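Local structure of putative PadR-family transcriptional regulatory protein (Bacteroides fragilis, 5H20) at the interface of chains A and B. The protein acts as a PadR-like transcription factor that binds DNA through a winged helix-turn-helix domain, most likely as a dimer. Residues are numbered along the deposited sequence; one frame, centred on the assembly and turned at random. Chains: chain A/B, Putative PadR-family transcriptional regulatory protein.

Contact 1: the interface of chains A and B. Residues chain A 21-22, 24-25; chain B 102, 105-106.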
# COMPACT_ATOMS: atom_id res chain seq x y z
N LEU A 21 2.42 -5.26 10.61
CA LEU A 21 2.80 -6.67 10.51
C LEU A 21 3.74 -7.12 11.62
O LEU A 21 3.45 -8.09 12.31
CB LEU A 21 3.41 -7.01 9.14
CG LEU A 21 2.68 -7.97 8.20
CD1 LEU A 21 3.60 -8.33 7.05
CD2 LEU A 21 2.22 -9.24 8.90
N LEU A 22 4.86 -6.40 11.79
CA LEU A 22 5.87 -6.72 12.81
C LEU A 22 5.35 -6.59 14.25
O LEU A 22 5.78 -7.33 15.13
CB LEU A 22 7.16 -5.92 12.60
CG LEU A 22 8.03 -6.22 11.36
CD1 LEU A 22 8.96 -5.06 11.03
CD2 LEU A 22 8.83 -7.51 11.49
N HIS A 24 2.13 -7.09 15.22
CA HIS A 24 0.89 -7.86 15.40
C HIS A 24 1.01 -9.00 16.40
O HIS A 24 0.04 -9.29 17.11
CB HIS A 24 0.30 -8.31 14.05
CG HIS A 24 0.38 -9.78 13.78
ND1 HIS A 24 -0.61 -10.66 14.16
CD2 HIS A 24 1.32 -10.52 13.14
CE1 HIS A 24 -0.27 -11.89 13.79
NE2 HIS A 24 0.89 -11.83 13.17
N LYS A 25 2.17 -9.65 16.47
CA LYS A 25 2.37 -10.71 17.45
C LYS A 25 3.04 -10.20 18.72
O LYS A 25 2.59 -10.52 19.83
CB LYS A 25 3.15 -11.89 16.85
CG LYS A 25 2.69 -13.24 17.37
CD LYS A 25 2.91 -14.32 16.32
CE LYS A 25 2.26 -15.64 16.70
NZ LYS A 25 2.42 -16.64 15.62
N VAL B 102 6.97 -11.78 7.03
CA VAL B 102 5.90 -12.63 7.60
C VAL B 102 6.42 -13.88 8.33
O VAL B 102 5.68 -14.53 9.09
CB VAL B 102 4.77 -12.95 6.57
CG1 VAL B 102 4.95 -14.31 5.90
CG2 VAL B 102 3.40 -12.88 7.23
N ILE B 105 7.50 -12.15 11.88
CA ILE B 105 6.30 -11.75 12.64
C ILE B 105 5.72 -12.93 13.43
O ILE B 105 5.31 -12.76 14.58
CB ILE B 105 5.23 -11.04 11.76
CG1 ILE B 105 4.60 -11.95 10.70
CG2 ILE B 105 5.85 -9.86 11.02
CD1 ILE B 105 3.27 -12.57 11.04
N ALA B 106 5.73 -14.11 12.82
CA ALA B 106 5.15 -15.32 13.40
C ALA B 106 6.16 -16.08 14.26
O ALA B 106 6.61 -15.58 15.29
CB ALA B 106 4.60 -16.22 12.29

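Contact 2: the interface of chains A and B. Residues chain A 16, 20, 55-56, 59, 61; chain B 6, 9-10.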
# COMPACT_ATOMS: atom_id res chain seq x y z
N GLU A 16 4.31 1.33 6.54
CA GLU A 16 3.25 1.33 7.58
C GLU A 16 2.62 -0.04 7.79
O GLU A 16 2.32 -0.42 8.93
CB GLU A 16 2.16 2.36 7.27
CG GLU A 16 2.53 3.78 7.67
CD GLU A 16 1.68 4.82 6.97
OE1 GLU A 16 1.06 4.50 5.92
OE2 GLU A 16 1.66 5.97 7.45
N MET A 20 2.92 -2.56 11.16
CA MET A 20 1.73 -3.21 11.73
C MET A 20 1.88 -4.73 11.71
O MET A 20 1.52 -5.40 12.70
CB MET A 20 0.46 -2.78 11.00
CG MET A 20 0.07 -1.34 11.26
SD MET A 20 -1.55 -0.95 10.59
CE MET A 20 -1.13 -0.59 8.89
N ARG A 55 2.52 8.72 13.02
CA ARG A 55 1.34 8.78 12.15
C ARG A 55 0.33 7.67 12.47
O ARG A 55 -0.88 7.93 12.52
CB ARG A 55 1.76 8.72 10.67
CG ARG A 55 0.82 9.43 9.72
CD ARG A 55 1.40 9.49 8.32
NE ARG A 55 2.76 10.03 8.31
CZ ARG A 55 3.31 10.64 7.27
NH1 ARG A 55 2.61 10.79 6.15
NH2 ARG A 55 4.55 11.10 7.34
N LEU A 56 0.83 6.45 12.67
CA LEU A 56 0.00 5.29 13.03
C LEU A 56 -0.60 5.41 14.44
O LEU A 56 -1.77 5.04 14.64
CB LEU A 56 0.77 3.97 12.87
CG LEU A 56 1.21 3.47 11.47
CD1 LEU A 56 2.46 2.61 11.57
CD2 LEU A 56 0.10 2.71 10.74
N ASP A 59 -3.52 7.99 14.33
CA ASP A 59 -4.73 7.38 13.80
C ASP A 59 -5.21 6.19 14.67
O ASP A 59 -6.09 5.43 14.27
CB ASP A 59 -4.54 6.96 12.33
CG ASP A 59 -5.85 6.67 11.62
OD1 ASP A 59 -6.87 7.33 11.93
OD2 ASP A 59 -5.87 5.77 10.76
N LEU A 61 -3.90 3.37 15.44
CA LEU A 61 -3.59 2.05 14.89
C LEU A 61 -2.50 1.39 15.74
O LEU A 61 -2.48 0.17 15.88
CB LEU A 61 -3.16 2.15 13.42
CG LEU A 61 -4.22 2.54 12.38
CD1 LEU A 61 -3.57 2.91 11.06
CD2 LEU A 61 -5.25 1.44 12.17
N VAL B 6 -4.57 7.97 7.61
CA VAL B 6 -3.72 6.80 7.31
C VAL B 6 -4.50 5.68 6.60
O VAL B 6 -4.04 5.14 5.60
CB VAL B 6 -3.02 6.24 8.58
CG1 VAL B 6 -2.09 5.08 8.22
CG2 VAL B 6 -2.23 7.32 9.30
N GLN B 9 -5.30 6.82 2.85
CA GLN B 9 -4.15 6.81 1.93
C GLN B 9 -3.72 5.38 1.59
O GLN B 9 -3.39 5.08 0.43
CB GLN B 9 -2.99 7.70 2.40
CG GLN B 9 -2.39 7.40 3.78
CD GLN B 9 -1.08 6.64 3.71
OE1 GLN B 9 -0.54 6.24 4.73
NE2 GLN B 9 -0.57 6.42 2.50
N MET B 10 -3.75 4.51 2.60
CA MET B 10 -3.39 3.09 2.45
C MET B 10 -4.37 2.32 1.55
O MET B 10 -3.97 1.44 0.80
CB MET B 10 -3.24 2.40 3.82
CG MET B 10 -1.96 2.76 4.57
SD MET B 10 -1.55 1.72 6.00
CE MET B 10 -0.99 0.22 5.20

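Contact 1: the interface of chains A and B
The side chain of B:Ile105, near the chain's C-terminal end, is set into the end of helix 5-23 of chain A and the residues just after it. It hides 87 Å² against chain A, more than any other residue of this patch. Its two branches part company. The methyl B:Ile105 CG2 lies 3.2 Å from A:Leu21 O, a backbone carbonyl in the last turn of the helix, and the same methyl packs 3.8 Å from A:Leu22 CD2, the two side chains crossing at nearly a right angle. The longer branch runs toward A:His24, where B:Ile105 CD1 meets the edge of the imidazole in the ring plane, 3.3 Å from A:His24 NE2. What places the branches so is the first torsion: CG1 stands between the backbone N and the carbonyl carbon (chi1 66°), leaving CG2 anti to the carbonyl carbon. A:Leu21 contributes its methyl CD2, 4.0 Å from B:Ile105 CG1. Past the isoleucine, the aliphatic stem of A:Lys25 runs beside the last modelled residues of chain B, with A:Lys25 CB 3.3 Å from B:Ile105 O. The extended chain carries A:Lys25 CD to within 3.8 Å of B:Ala106 CA. B:Val102, one turn earlier in helix 101-105, adds a looser contact, its CG2 being 4.2 Å from A:Leu21 CD2.

Farther out, the imidazole is framed from within chain A. A:Leu21 O lies in plane at its edge, so one carbonyl adjoins both the ring and the isoleucine, while A:Lys25 CB stands over one face toward the rim. All three chain B residues are poorly ordered, and fine details of their packing therefore deserve caution. Taken together, the contacts dock the short C-terminal helix of one subunit on the first helix of the other, a largely van der Waals contact among the residues described, which probably helps hold the dimer together.

Contact 2: the interface of chains A and B
Two elements of the chain A winged helix-turn-helix region, helix 46-58, which the PadR fold makes the likely recognition helix, and the segment leading into strand 62-67, join helix 5-23 to receive the start of helix 5-23 from chain B. B:Val6 is the residue inserted, with 86 Å² hidden. With chi1 at -177°, B:Val6 points CG1 away from its own N, and the two methyls meet different neighbours. B:Val6 CG2 faces the end of helix 46-58, 3.5 Å from A:Arg55 O. The arginine takes part through its aliphatic stem too, A:Arg55 CG lying 3.7 Å from B:Val6 CG2. B:Val6 CG1 turns toward the leucines, 3.9 Å from A:Leu61 CD1, and these two side chains slide past each other in opposite directions. A:Leu56 comes in roughly at right angles, its CD2 4.1 Å from B:Val6 CG1.

A:Asp59 flanks the valine: OD2 is 3.6 Å from B:Val6 CB. Its carboxylate thus sits near the N-terminal end of the chain B helix, where the helix dipole might favour a negative charge, although no bond to the valine N is indicated.

On the other side of the valine, A:Glu16 and B:Gln9 approach from opposite directions, their carboxylate and amide planes 54° apart. The modelled 2.6 Å between A:Glu16 OE1 and B:Gln9 OE1 sets two acceptors against each other and is doubtful as built. Exchanging the amide O and N of B:Gln9 would put a donor at that position, and a hydrogen bond is then plausible; a proton on the carboxylate is another possibility, and the coordinates do not decide. The bend of B:Gln9 at chi2 (102°) brings its amide to the acid. Along the two first helices, A:Met20 and B:Met10 reach toward each other tip to tip, both bent at chi3, with A:Met20 CE 3.7 Å from B:Met10 SD.

The C-alpha centres of contact 1 and contact 2 lie about 16 Å apart, and on chain A both use helix 5-23: contact 2 its second half, contact 1 its last turn and the residues following, with A:Met20 and A:Leu21 adjacent in sequence. Chain B supplies opposite ends of its sequence, the beginning of its own first helix to contact 2 and the C-terminal helix 101-105 to contact 1. Helix 5-23 of chain A thus takes part in both contacts, and the two-fold axis repeats both with the chains exchanged. Because contact 2 also touches helix 46-58, this pairing may help fix the spacing of the DNA-binding units.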